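Long-range contacts in probable aminotransferase (Pseudomonas aeruginosa, PDB 5YKR), which is a probable class-III aminotransferase, a member of the pyridoxal-phosphate-dependent aminotransferase superfamily, here modelled as an assembly of two subunits: residues 27-32 with 71-76; 107-112 with 330-335; 114-119 with 338-343; 373-378 with 451-456; 387-392 with 403-408. All blocks are in the same frame, centred on the assembly; numbering follows the deposited sequence. Where two conformers were deposited one is given.

Contact 1: 27-32 with 71-76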
# COMPACT_ATOMS: atom_id res chain seq x y z
N HIS A 27 7.16 -10.45 30.88
CA HIS A 27 6.82 -10.89 29.51
C HIS A 27 7.80 -11.92 28.93
O HIS A 27 8.28 -11.75 27.81
CB HIS A 27 6.67 -9.66 28.60
CG HIS A 27 5.87 -8.54 29.21
ND1 HIS A 27 6.46 -7.50 29.91
CD2 HIS A 27 4.53 -8.31 29.24
CE1 HIS A 27 5.51 -6.67 30.32
NE2 HIS A 27 4.33 -7.14 29.93
N PRO A 28 8.05 -13.03 29.64
CA PRO A 28 9.10 -13.93 29.15
C PRO A 28 8.79 -14.64 27.83
O PRO A 28 9.69 -14.87 27.04
CB PRO A 28 9.28 -14.93 30.32
CG PRO A 28 7.95 -14.93 31.02
CD PRO A 28 7.51 -13.48 30.93
N ARG A 29 7.55 -14.99 27.59
CA ARG A 29 7.20 -15.64 26.36
C ARG A 29 7.32 -14.68 25.16
O ARG A 29 7.77 -15.11 24.11
CB ARG A 29 5.81 -16.27 26.42
CG ARG A 29 5.70 -17.37 27.45
CD ARG A 29 4.28 -17.86 27.60
NE ARG A 29 3.79 -18.50 26.39
CZ ARG A 29 2.61 -19.11 26.31
NH1 ARG A 29 1.78 -19.19 27.36
NH2 ARG A 29 2.26 -19.68 25.16
N SER A 30 6.98 -13.41 25.31
CA SER A 30 7.24 -12.45 24.22
C SER A 30 8.74 -12.31 23.97
O SER A 30 9.14 -12.24 22.81
CB SER A 30 6.57 -11.09 24.48
OG SER A 30 5.19 -11.20 24.19
N ALA A 31 9.54 -12.34 25.04
CA ALA A 31 11.00 -12.25 24.88
C ALA A 31 11.57 -13.47 24.16
O ALA A 31 12.44 -13.36 23.32
CB ALA A 31 11.68 -12.03 26.22
N GLN A 32 11.07 -14.64 24.49
CA GLN A 32 11.46 -15.87 23.81
C GLN A 32 11.07 -15.80 22.34
O GLN A 32 11.84 -16.18 21.44
CB GLN A 32 10.82 -17.07 24.52
CG GLN A 32 10.95 -18.45 23.90
CD GLN A 32 10.23 -19.53 24.75
OE1 GLN A 32 9.18 -19.27 25.41
NE2 GLN A 32 10.78 -20.75 24.76
N ASP A 71 -1.86 -10.44 25.86
CA ASP A 71 -0.63 -10.93 25.24
C ASP A 71 -0.41 -12.44 25.48
O ASP A 71 -1.18 -13.09 26.16
CB ASP A 71 0.57 -10.05 25.63
CG ASP A 71 1.06 -10.23 27.05
OD1 ASP A 71 0.70 -11.25 27.68
OD2 ASP A 71 1.87 -9.38 27.50
N ILE A 72 0.66 -12.98 24.91
CA ILE A 72 0.90 -14.40 25.02
C ILE A 72 1.42 -14.84 26.37
O ILE A 72 1.46 -16.04 26.63
CB ILE A 72 1.81 -14.92 23.88
CG1 ILE A 72 3.21 -14.30 23.92
CG2 ILE A 72 1.13 -14.74 22.50
CD1 ILE A 72 4.18 -15.04 22.99
N ASP A 73 1.80 -13.88 27.23
CA ASP A 73 2.10 -14.14 28.63
C ASP A 73 0.85 -14.06 29.53
O ASP A 73 0.97 -14.20 30.75
CB ASP A 73 3.20 -13.20 29.13
CG ASP A 73 4.56 -13.57 28.57
OD1 ASP A 73 5.16 -14.58 29.06
OD2 ASP A 73 5.04 -12.85 27.66
N GLY A 74 -0.33 -13.82 28.95
CA GLY A 74 -1.53 -13.68 29.73
C GLY A 74 -1.76 -12.34 30.39
O GLY A 74 -2.73 -12.18 31.12
N GLN A 75 -0.88 -11.37 30.12
CA GLN A 75 -1.09 -10.03 30.62
C GLN A 75 -2.20 -9.38 29.85
O GLN A 75 -2.30 -9.56 28.60
CB GLN A 75 0.17 -9.19 30.47
CG GLN A 75 1.34 -9.68 31.29
CD GLN A 75 1.17 -9.34 32.74
OE1 GLN A 75 0.90 -10.21 33.53
NE2 GLN A 75 1.25 -8.04 33.07
N GLN A 76 -3.00 -8.59 30.54
CA GLN A 76 -4.14 -7.88 29.96
C GLN A 76 -3.89 -6.41 29.99
O GLN A 76 -3.34 -5.89 30.96
CB GLN A 76 -5.44 -8.23 30.70
CG GLN A 76 -5.83 -9.68 30.48
CD GLN A 76 -7.24 -10.01 30.94
OE1 GLN A 76 -8.21 -9.26 30.73
NE2 GLN A 76 -7.35 -11.15 31.60
O HOH W 1 2.47 -5.74 31.47
O HOH W 2 4.01 -10.79 26.53
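Asp73 OD2 is gripped by Ser30 N at 3.1 Å and by a water that donates to it at 2.6 Å. The other carboxylate oxygen, Asp73 OD1, takes the N-H of Arg29 on its syn lone pair at 2.8 Å, an almost straight bond at 161°. The two oxygens thus hold consecutive amides in the first turn of helix 28-37. His27 has the N-cap position, yet the carboxylate that receives these N-H groups comes from the type I turn 71-74, and a short aspartate suits the narrow gap between turn and helix. Asp71 holds the turn's own shape, its OD1 accepting from Gln75 N at 2.9 Å. The shared water also meets Ser30 OG and, weakly, Asp71 OD2, whose protein partner is the hydroxyl of Tyr77. His27 brings CD2, an edge atom of its ring, to 3.4 Å from Asp71 OD2, while its ND1 bonds to Phe23 O and a second water joins His27 NE2 to Gln75 NE2. Arg29 slides past Asp73 in the opposite direction and bends at chi3 (65°), and Ile72 O lies over one face of its guanidinium; Glu115 of the second subunit packs on both Arg29 and Ile72. Lying against the amino end of a helix and near a guanidinium, the Asp73 carboxylate is likely to be stabilised in its ionised form.

Contact 2: 107-112 with 330-335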
# COMPACT_ATOMS: atom_id res chain seq x y z
N GLY A 107 -15.51 -13.68 -2.49
CA GLY A 107 -14.55 -13.07 -3.38
C GLY A 107 -13.99 -11.79 -2.83
O GLY A 107 -14.71 -10.78 -2.69
N SER A 108 -12.70 -11.83 -2.54
CA SER A 108 -12.04 -10.67 -1.95
C SER A 108 -11.43 -9.72 -2.96
O SER A 108 -11.38 -8.51 -2.70
CB SER A 108 -10.98 -11.08 -0.94
OG SER A 108 -10.16 -12.09 -1.46
N THR A 109 -10.87 -10.26 -4.05
CA THR A 109 -10.19 -9.40 -5.03
C THR A 109 -10.42 -9.92 -6.44
O THR A 109 -9.95 -10.98 -6.81
CB THR A 109 -8.73 -9.09 -4.63
OG1 THR A 109 -8.31 -7.88 -5.30
CG2 THR A 109 -7.76 -10.26 -4.85
N LEU A 110 -11.20 -9.13 -7.21
CA LEU A 110 -11.65 -9.54 -8.54
C LEU A 110 -11.22 -8.64 -9.66
O LEU A 110 -11.53 -8.89 -10.82
CB LEU A 110 -13.18 -9.62 -8.49
CG LEU A 110 -13.70 -10.74 -7.56
CD1 LEU A 110 -14.69 -10.09 -6.63
CD2 LEU A 110 -14.22 -11.87 -8.43
N MET A 111 -10.53 -7.55 -9.33
CA MET A 111 -10.25 -6.45 -10.26
C MET A 111 -11.55 -5.86 -10.80
O MET A 111 -11.58 -5.27 -11.88
CB MET A 111 -9.28 -6.88 -11.37
CG MET A 111 -8.74 -5.83 -12.29
SD MET A 111 -8.18 -4.33 -11.46
CE MET A 111 -6.77 -4.90 -10.53
N LEU A 112 -12.61 -5.96 -9.99
CA LEU A 112 -13.95 -5.53 -10.37
C LEU A 112 -14.66 -4.95 -9.17
O LEU A 112 -14.38 -5.31 -8.04
CB LEU A 112 -14.77 -6.70 -10.93
CG LEU A 112 -14.33 -7.23 -12.30
CD1 LEU A 112 -14.93 -8.61 -12.59
CD2 LEU A 112 -14.68 -6.24 -13.37
N ALA A 330 -5.91 -2.37 -4.86
CA ALA A 330 -6.64 -1.17 -4.47
C ALA A 330 -8.11 -1.21 -4.92
O ALA A 330 -8.41 -1.55 -6.05
CB ALA A 330 -5.97 0.04 -5.06
N GLY A 331 -9.00 -0.76 -4.04
CA GLY A 331 -10.40 -0.72 -4.35
C GLY A 331 -11.05 -2.07 -4.46
O GLY A 331 -12.02 -2.23 -5.24
N ASN A 332 -10.52 -3.07 -3.75
CA ASN A 332 -11.04 -4.42 -3.88
C ASN A 332 -12.33 -4.68 -3.10
O ASN A 332 -12.72 -3.91 -2.23
CB ASN A 332 -9.95 -5.48 -3.69
CG ASN A 332 -9.55 -5.78 -2.30
OD1 ASN A 332 -10.22 -5.48 -1.32
ND2 ASN A 332 -8.40 -6.48 -2.23
N ALA A 333 -12.96 -5.81 -3.41
CA ALA A 333 -14.25 -6.11 -2.80
C ALA A 333 -14.18 -6.19 -1.27
O ALA A 333 -15.08 -5.74 -0.57
CB ALA A 333 -14.76 -7.43 -3.38
N LEU A 334 -13.09 -6.75 -0.77
CA LEU A 334 -12.95 -6.90 0.69
C LEU A 334 -12.82 -5.54 1.36
O LEU A 334 -13.48 -5.27 2.38
CB LEU A 334 -11.73 -7.78 0.98
CG LEU A 334 -11.65 -8.30 2.39
CD1 LEU A 334 -12.78 -9.26 2.64
CD2 LEU A 334 -10.34 -8.97 2.67
N GLN A 335 -12.01 -4.64 0.80
CA GLN A 335 -11.90 -3.28 1.33
C GLN A 335 -13.24 -2.58 1.34
O GLN A 335 -13.62 -1.95 2.33
CB GLN A 335 -10.96 -2.42 0.49
CG GLN A 335 -9.46 -2.75 0.58
CD GLN A 335 -8.70 -1.80 -0.35
OE1 GLN A 335 -9.13 -1.58 -1.51
NE2 GLN A 335 -7.64 -1.18 0.12
O HOH W 3 -12.45 -6.63 -6.31
O HOH W 4 -14.30 -3.68 -5.59
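Ser108 O presses into the start of helix 333-346, where it accepts from Leu334 N at 3.1 Å, and this carbonyl marks the tight half of the contact. Around it Asn332 CG comes to 3.3 Å of Ser108 O, Ala333 CB reaches 3.4 Å from Gly107 O, and the CB atoms of Ser108 and Leu334 meet at 3.9 Å. Alanine suits position 333 because its single methyl fits close to both carbonyl oxygens. Gly107 has backbone angles that would drive a CB against the preceding carbonyl. Thr109 lies beside Asn332, its OG1 3.3 Å from Asn332 CB. The helix opens with a capping box: Asn332 OD1 receives Gln335 N almost straight (N-H...O 171°), the donor nearly along the C=O axis, and Gln335 OE1 accepts in return from Asn332 N. CG of Asn332 sits between its own N and carbonyl carbon (chi1 78°), and the amide beyond it has its NH2 bonded to Gly291 O of the second subunit, placing the cap at the dimer interface. Toward Leu112 the packing gives way to water. One molecule accepts from Leu110 N and from Ala333 N, at 3.1 Å, and donates to Leu112 O; another bridges Leu112 O and Gly331 O, donating to both. On this side Leu110 CD1 touches Ala333 CB at 4.2 Å, and Met111 O bonds to the indole N-H of Trp53 of the second subunit.

Contact 3: 114-119 with 338-343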
# COMPACT_ATOMS: atom_id res chain seq x y z
N THR A 114 -18.15 -4.28 -6.79
CA THR A 114 -19.34 -4.95 -6.24
C THR A 114 -20.40 -3.93 -5.88
O THR A 114 -20.17 -2.72 -5.97
CB THR A 114 -18.99 -5.78 -5.02
OG1 THR A 114 -18.59 -4.87 -3.99
CG2 THR A 114 -17.88 -6.79 -5.31
N GLU A 115 -21.57 -4.38 -5.43
CA GLU A 115 -22.60 -3.43 -5.02
C GLU A 115 -22.16 -2.53 -3.87
O GLU A 115 -22.66 -1.42 -3.74
CB GLU A 115 -23.92 -4.15 -4.68
CG GLU A 115 -24.61 -4.70 -5.92
CD GLU A 115 -25.84 -5.52 -5.61
OE1 GLU A 115 -26.03 -5.98 -4.47
OE2 GLU A 115 -26.62 -5.70 -6.53
N ASP A 116 -21.18 -2.97 -3.08
CA ASP A 116 -20.73 -2.12 -1.99
C ASP A 116 -20.08 -0.85 -2.52
O ASP A 116 -20.09 0.18 -1.86
CB ASP A 116 -19.75 -2.85 -1.09
CG ASP A 116 -20.37 -3.99 -0.29
OD1 ASP A 116 -21.59 -3.90 -0.02
OD2 ASP A 116 -19.63 -4.93 0.13
N SER A 117 -19.51 -0.89 -3.73
CA SER A 117 -18.95 0.34 -4.30
C SER A 117 -19.99 1.41 -4.55
O SER A 117 -19.70 2.62 -4.41
CB SER A 117 -18.17 0.06 -5.59
OG SER A 117 -18.99 -0.36 -6.66
N LEU A 118 -21.19 0.99 -4.92
CA LEU A 118 -22.28 1.94 -5.15
C LEU A 118 -22.59 2.68 -3.83
O LEU A 118 -22.66 3.92 -3.83
CB LEU A 118 -23.53 1.22 -5.67
CG LEU A 118 -23.47 0.72 -7.08
CD1 LEU A 118 -24.56 -0.35 -7.25
CD2 LEU A 118 -23.69 1.85 -8.03
N TRP A 119 -22.75 1.92 -2.75
CA TRP A 119 -23.13 2.50 -1.49
C TRP A 119 -22.03 3.41 -0.94
O TRP A 119 -22.27 4.54 -0.50
CB TRP A 119 -23.50 1.38 -0.52
CG TRP A 119 -24.10 1.91 0.75
CD1 TRP A 119 -25.43 1.99 1.02
CD2 TRP A 119 -23.42 2.46 1.89
NE1 TRP A 119 -25.61 2.55 2.25
CE2 TRP A 119 -24.38 2.80 2.82
CE3 TRP A 119 -22.09 2.63 2.23
CZ2 TRP A 119 -24.07 3.41 4.05
CZ3 TRP A 119 -21.78 3.18 3.46
CH2 TRP A 119 -22.75 3.57 4.35
N ALA A 338 -15.63 -3.78 4.07
CA ALA A 338 -15.22 -3.28 5.38
C ALA A 338 -15.51 -1.80 5.53
O ALA A 338 -15.91 -1.36 6.62
CB ALA A 338 -13.75 -3.59 5.63
N MET A 339 -15.27 -1.02 4.50
CA MET A 339 -15.58 0.41 4.52
C MET A 339 -17.08 0.65 4.70
O MET A 339 -17.51 1.56 5.43
CB MET A 339 -15.14 1.13 3.22
CG MET A 339 -13.67 1.22 3.09
SD MET A 339 -13.33 2.13 1.53
CE MET A 339 -11.55 1.94 1.64
N ARG A 340 -17.90 -0.13 3.99
CA ARG A 340 -19.33 0.05 4.09
C ARG A 340 -19.77 -0.17 5.53
O ARG A 340 -20.51 0.65 6.09
CB ARG A 340 -20.07 -0.85 3.13
CG ARG A 340 -21.58 -0.80 3.28
CD ARG A 340 -22.23 -1.53 2.17
NE ARG A 340 -23.69 -1.38 2.22
CZ ARG A 340 -24.50 -1.78 1.26
NH1 ARG A 340 -24.01 -2.43 0.18
NH2 ARG A 340 -25.78 -1.49 1.36
N ALA A 341 -19.30 -1.27 6.14
CA ALA A 341 -19.66 -1.50 7.52
C ALA A 341 -19.17 -0.40 8.43
O ALA A 341 -19.85 0.01 9.37
CB ALA A 341 -19.11 -2.84 7.97
N THR A 342 -17.95 0.08 8.20
CA THR A 342 -17.42 1.13 9.03
C THR A 342 -18.23 2.40 8.96
O THR A 342 -18.57 3.00 10.01
CB THR A 342 -15.94 1.39 8.63
OG1 THR A 342 -15.18 0.20 8.87
CG2 THR A 342 -15.36 2.56 9.42
N PHE A 343 -18.52 2.87 7.75
CA PHE A 343 -19.26 4.10 7.61
C PHE A 343 -20.73 3.97 8.04
O PHE A 343 -21.29 4.91 8.63
CB PHE A 343 -19.18 4.64 6.20
CG PHE A 343 -17.77 5.03 5.77
CD1 PHE A 343 -17.00 5.88 6.55
CD2 PHE A 343 -17.25 4.60 4.57
CE1 PHE A 343 -15.71 6.26 6.16
CE2 PHE A 343 -15.97 4.99 4.15
CZ PHE A 343 -15.21 5.79 4.97
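The indole of Trp119 and the guanidinium of Arg340 lie flat on each other, planes 11° apart and centres separated by 4.1 Å. Arg340 NE sits 3.6 Å above the ring plane of Trp119, offset toward the rim, and Arg340 NH2 lies over Trp119 CD1. The stack is therefore an off-centre cation-pi contact over the five-membered ring. Further back, Arg340 CG makes a CH-pi contact at 4.1 Å from the centroid of the six-membered ring of Trp119. This long overlap is possible because CG of Arg340 stands anti to the backbone N (chi1 174°) and the chain runs extended to NE, the reach that makes arginine apt here. At the indole edge, Phe343 CB lies 4.0 Å from Trp119 CZ3. At the guanidinium edge Asp116 closes a salt bridge, its OD1 2.8 Å from Arg340 NH1. The carboxylate stands almost perpendicular to the guanidinium, which suits a bond through one oxygen, met nearly head-on. Charge pairing and stacking together should hold the arginine's end in place and limit its rotation. Segments 115-119 of helix 115-128 and 338-343 of helix 333-346 run in broadly the same direction, their axes 9.6 Å apart at closest and inclined by 37°. Ala338 and Ala341 turn from this contact to helix 94-104, whereas Ser117 faces the second subunit, its hydroxyl bonded to Asn37 and its backbone O to Trp41 NE1 of that chain.

Contact 4: 373-378 with 451-456; sequences LRLPWH and DCLGEL
Leu453 projects from helix 439-456 against three apolar side chains of the loop 373-378, giving a different carbon to each. Its CB meets Leu373 CD1 at 3.6 Å, its CD1 meets Leu375 CD1 at 4.0 Å, and its CD2 lies 3.7 Å from Trp377 CH2. In every pair the side chains cross obliquely, and the methyl near the tryptophan approaches the outer end of the six-membered ring at a slant. CG of Leu453 is anti to its carbonyl carbon, beside the backbone N (chi1 -66°), and the fork beyond it spreads the two methyls toward different partners, which suits a branched leucine to this place. Within the loop, Leu375 CD1 rests over the centre of one face of the Trp377 ring, 4.2 Å above its plane. The backbone arranges these three by bending sharply: Arg374, with positive phi, ends helix 349-372 in a Schellman motif, and Pro376, whose fixed phi favours such a bend, is the centre of an inverse gamma turn. Leu370 of helix 349-372 touches Leu375 and Trp377, and Leu413 of helix 407-418 touches Leu453, so the cluster belongs to a core shared by three helices. The one polar atom of the indole, NE1, bonds to Phe5 O near the N terminus. No hydrogen bond joins the two segments; the chemistry is that of dispersion and the burial of hydrocarbon, with cohesion coming from close carbon-carbon contact rather than from directed bonds.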
# COMPACT_ATOMS: atom_id res chain seq x y z
N LEU A 373 1.74 19.13 39.53
CA LEU A 373 3.17 18.89 39.62
C LEU A 373 4.02 20.04 39.07
O LEU A 373 5.25 19.95 39.07
CB LEU A 373 3.51 17.59 38.91
CG LEU A 373 2.84 16.32 39.46
CD1 LEU A 373 3.24 15.11 38.63
CD2 LEU A 373 3.16 16.09 40.94
N ARG A 374 3.37 21.10 38.59
CA ARG A 374 4.04 22.32 38.09
C ARG A 374 4.97 22.02 36.94
O ARG A 374 6.01 22.66 36.74
CB ARG A 374 4.73 23.08 39.25
CG ARG A 374 3.78 23.45 40.38
CD ARG A 374 4.47 24.39 41.37
NE ARG A 374 3.54 24.74 42.44
CZ ARG A 374 3.85 25.29 43.60
NH1 ARG A 374 5.11 25.64 43.89
NH2 ARG A 374 2.89 25.51 44.48
N LEU A 375 4.60 21.04 36.12
CA LEU A 375 5.45 20.66 35.00
C LEU A 375 5.31 21.68 33.89
O LEU A 375 4.19 22.11 33.58
CB LEU A 375 5.12 19.26 34.51
CG LEU A 375 5.57 18.13 35.38
CD1 LEU A 375 4.81 16.86 35.01
CD2 LEU A 375 7.06 17.92 35.28
N PRO A 376 6.41 22.00 33.17
CA PRO A 376 6.36 22.94 32.06
C PRO A 376 5.92 22.23 30.78
O PRO A 376 6.60 22.26 29.75
CB PRO A 376 7.83 23.40 31.96
CG PRO A 376 8.63 22.20 32.38
CD PRO A 376 7.80 21.56 33.46
N TRP A 377 4.76 21.58 30.87
CA TRP A 377 4.20 20.76 29.80
C TRP A 377 2.75 21.22 29.57
O TRP A 377 2.17 21.93 30.40
CB TRP A 377 4.13 19.29 30.21
CG TRP A 377 5.42 18.56 30.55
CD1 TRP A 377 6.67 19.08 30.70
CD2 TRP A 377 5.55 17.16 30.81
NE1 TRP A 377 7.56 18.10 31.01
CE2 TRP A 377 6.90 16.91 31.09
CE3 TRP A 377 4.66 16.08 30.79
CZ2 TRP A 377 7.37 15.63 31.35
CZ3 TRP A 377 5.13 14.83 31.04
CH2 TRP A 377 6.48 14.61 31.34
N HIS A 378 2.16 20.78 28.45
CA HIS A 378 0.73 21.06 28.23
C HIS A 378 0.10 19.89 27.51
O HIS A 378 0.82 19.07 26.92
CB HIS A 378 0.47 22.37 27.45
CG HIS A 378 0.88 22.30 26.02
ND1 HIS A 378 2.18 22.41 25.61
CD2 HIS A 378 0.14 22.02 24.92
CE1 HIS A 378 2.23 22.20 24.30
NE2 HIS A 378 1.00 21.99 23.86
N ASP A 451 1.21 8.48 38.99
CA ASP A 451 2.17 7.71 39.75
C ASP A 451 3.58 7.80 39.16
O ASP A 451 4.56 7.97 39.89
CB ASP A 451 1.79 6.24 39.88
CG ASP A 451 0.57 6.00 40.76
OD1 ASP A 451 0.09 6.93 41.46
OD2 ASP A 451 0.11 4.84 40.74
N CYS A 452 3.67 7.63 37.84
CA CYS A 452 4.97 7.65 37.18
C CYS A 452 5.67 9.00 37.37
O CYS A 452 6.85 9.05 37.75
CB CYS A 452 4.81 7.35 35.68
SG CYS A 452 6.35 7.22 34.79
N LEU A 453 4.94 10.07 37.08
CA LEU A 453 5.50 11.40 37.20
C LEU A 453 5.84 11.73 38.64
O LEU A 453 6.88 12.38 38.88
CB LEU A 453 4.58 12.45 36.60
CG LEU A 453 4.41 12.36 35.09
CD1 LEU A 453 3.27 13.24 34.60
CD2 LEU A 453 5.69 12.75 34.41
N GLY A 454 5.04 11.26 39.59
CA GLY A 454 5.35 11.49 40.98
C GLY A 454 6.64 10.79 41.41
O GLY A 454 7.44 11.37 42.15
N GLU A 455 6.86 9.56 40.90
CA GLU A 455 8.09 8.83 41.21
C GLU A 455 9.30 9.57 40.67
O GLU A 455 10.33 9.64 41.33
CB GLU A 455 8.08 7.39 40.70
CG GLU A 455 7.27 6.42 41.52
CD GLU A 455 7.51 4.97 41.12
OE1 GLU A 455 8.71 4.58 40.98
OE2 GLU A 455 6.51 4.21 40.93
N LEU A 456 9.17 10.14 39.49
CA LEU A 456 10.21 10.94 38.86
C LEU A 456 10.56 12.22 39.61
O LEU A 456 11.71 12.60 39.62
CB LEU A 456 9.89 11.19 37.37
CG LEU A 456 9.85 9.90 36.49
CD1 LEU A 456 9.34 10.20 35.09
CD2 LEU A 456 11.16 9.12 36.46

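Contact 5: 387-392 with 403-408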
# COMPACT_ATOMS: atom_id res chain seq x y z
N GLU A 387 -3.08 14.53 23.37
CA GLU A 387 -1.61 14.41 23.41
C GLU A 387 -1.01 15.55 24.21
O GLU A 387 -1.41 16.69 24.04
CB GLU A 387 -1.06 14.40 21.98
CG GLU A 387 0.46 14.25 21.87
CD GLU A 387 0.93 13.61 20.57
OE1 GLU A 387 0.10 13.52 19.62
OE2 GLU A 387 2.15 13.26 20.48
N TYR A 388 0.02 15.20 24.97
CA TYR A 388 0.80 16.20 25.68
C TYR A 388 2.21 16.39 25.03
O TYR A 388 2.69 15.56 24.23
CB TYR A 388 0.89 15.92 27.16
CG TYR A 388 1.28 14.52 27.54
CD1 TYR A 388 2.64 14.17 27.74
CD2 TYR A 388 0.32 13.54 27.73
CE1 TYR A 388 2.99 12.88 28.06
CE2 TYR A 388 0.68 12.25 28.09
CZ TYR A 388 2.01 11.95 28.29
OH TYR A 388 2.43 10.70 28.63
N LEU A 389 2.80 17.54 25.33
CA LEU A 389 4.10 17.94 24.79
C LEU A 389 4.86 18.58 25.93
O LEU A 389 4.27 19.25 26.81
CB LEU A 389 3.91 18.99 23.68
CG LEU A 389 3.95 18.64 22.21
CD1 LEU A 389 3.62 19.87 21.38
CD2 LEU A 389 5.26 17.95 21.79
N PHE A 390 6.20 18.46 25.89
CA PHE A 390 7.04 18.92 27.00
C PHE A 390 7.45 20.40 26.82
O PHE A 390 8.63 20.73 26.81
CB PHE A 390 8.28 18.04 27.18
CG PHE A 390 8.02 16.55 27.17
CD1 PHE A 390 6.88 15.99 27.75
CD2 PHE A 390 8.94 15.70 26.60
CE1 PHE A 390 6.67 14.62 27.72
CE2 PHE A 390 8.76 14.32 26.59
CZ PHE A 390 7.61 13.79 27.14
N MET A 391 6.45 21.26 26.67
CA MET A 391 6.66 22.69 26.66
C MET A 391 5.43 23.37 27.29
O MET A 391 4.32 22.81 27.34
CB MET A 391 6.91 23.18 25.23
CG MET A 391 5.77 22.90 24.24
SD MET A 391 6.13 23.23 22.51
CE MET A 391 6.20 25.03 22.52
N THR A 392 5.64 24.58 27.78
CA THR A 392 4.59 25.23 28.58
C THR A 392 3.31 25.60 27.80
O THR A 392 2.21 25.52 28.32
CB THR A 392 5.16 26.48 29.28
OG1 THR A 392 6.12 26.03 30.22
CG2 THR A 392 4.13 27.20 30.01
N HIS A 403 11.19 20.46 19.40
CA HIS A 403 12.10 20.59 20.57
C HIS A 403 11.53 20.06 21.87
O HIS A 403 12.29 19.80 22.85
CB HIS A 403 12.44 22.04 20.81
CG HIS A 403 13.22 22.64 19.70
ND1 HIS A 403 14.57 22.37 19.54
CD2 HIS A 403 12.89 23.52 18.73
CE1 HIS A 403 15.02 23.03 18.47
NE2 HIS A 403 14.03 23.76 17.99
N ALA A 404 10.23 19.88 21.90
CA ALA A 404 9.49 19.43 23.11
C ALA A 404 9.19 17.93 23.17
O ALA A 404 8.18 17.50 23.82
CB ALA A 404 8.21 20.22 23.16
N ARG A 405 10.05 17.17 22.47
CA ARG A 405 10.03 15.73 22.40
C ARG A 405 11.36 15.22 23.00
O ARG A 405 12.38 15.89 22.92
CB ARG A 405 9.78 15.26 20.92
CG ARG A 405 8.39 15.69 20.32
CD ARG A 405 7.16 14.99 20.95
NE ARG A 405 7.29 13.55 20.83
CZ ARG A 405 6.78 12.81 19.84
NH1 ARG A 405 5.98 13.35 18.89
NH2 ARG A 405 7.01 11.50 19.83
N ASN A 406 11.34 14.04 23.62
CA ASN A 406 12.50 13.44 24.24
C ASN A 406 12.33 11.95 24.33
O ASN A 406 11.38 11.47 24.98
CB ASN A 406 12.76 14.02 25.64
CG ASN A 406 14.02 13.44 26.28
OD1 ASN A 406 14.00 12.40 26.99
ND2 ASN A 406 15.16 14.07 25.94
N GLY A 407 13.25 11.20 23.70
CA GLY A 407 13.13 9.77 23.59
C GLY A 407 13.09 9.03 24.91
O GLY A 407 12.31 8.07 25.11
N LEU A 408 13.96 9.45 25.82
CA LEU A 408 14.11 8.77 27.09
C LEU A 408 12.88 8.96 28.01
O LEU A 408 12.36 7.99 28.57
CB LEU A 408 15.37 9.22 27.81
CG LEU A 408 15.55 8.67 29.23
CD1 LEU A 408 15.60 7.16 29.27
CD2 LEU A 408 16.78 9.22 29.92
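Phe390 and Ala404 make the backbone hydrogen bond of this contact, Phe390 N donating to Ala404 O at 3.0 Å; the donor lies in the carbonyl plane, on a lone pair, with an N-H...O angle of 156°. The same carbonyl oxygen lies against the Phe390 side chain, whose CD2 comes to 3.4 Å of Ala404 O. The phenyl ring then reaches Asn406, whose backbone N approaches the ring edge, 3.9 Å from Phe390 CE2. Apolar contacts flank the hydrogen bond. Leu389 CD2 touches Ala404 CB at 4.0 Å, and Met391 SD lies 3.7 Å from the same methyl, so the small alanine suits a site where the backbones come close. Arg405 starts out pointing away, but a bend at chi2 (-69°) brings its CD back to 3.6 Å from Leu389 CD2. Charge contributes at longer range. Glu387 OE2 stands 4.1 Å from Arg405 NH1, well out of the guanidinium plane, so any attraction would be purely electrostatic, with no N-H pointing at the oxygen. The stronger partners lie elsewhere: Arg405 forms a salt bridge with Glu410 and bonds to Phe427 O, and Glu387 OE2 accepts from Asn429 N. Asn406 caps helix 407-418 through Ile409 N, a role suited to its short amide. Phe390 is the centre of an inverse gamma turn, by which the chain leaves the middle strand of the small antiparallel sheet 378-382, 385-389 and 430-432; there the lead-in to helix 407-418 lies against it, an arrangement consistent with the smaller domain of class-III aminotransferases.

Overall arrangement
From the N terminus, contact 1 closes first, joining the start of helix 28-37 to the turn between strands 68-71 and 76-79. Contacts 2 and 3 come next and cross: their segments alternate, both ending on helix 333-346, and the long excursions they close contain all seven strands of the large mixed sheet. They touch through Ala333 and Thr114. Contact 4 follows in series, bringing the final helix, 439-456, back to the turn after helix 349-372, and it encloses the short loop of contact 5. These last two meet where His378 pairs with Leu389, on the opposite side of the chain's centre from contacts 2 and 3, about 49 Å separating the centres of contacts 2 and 4.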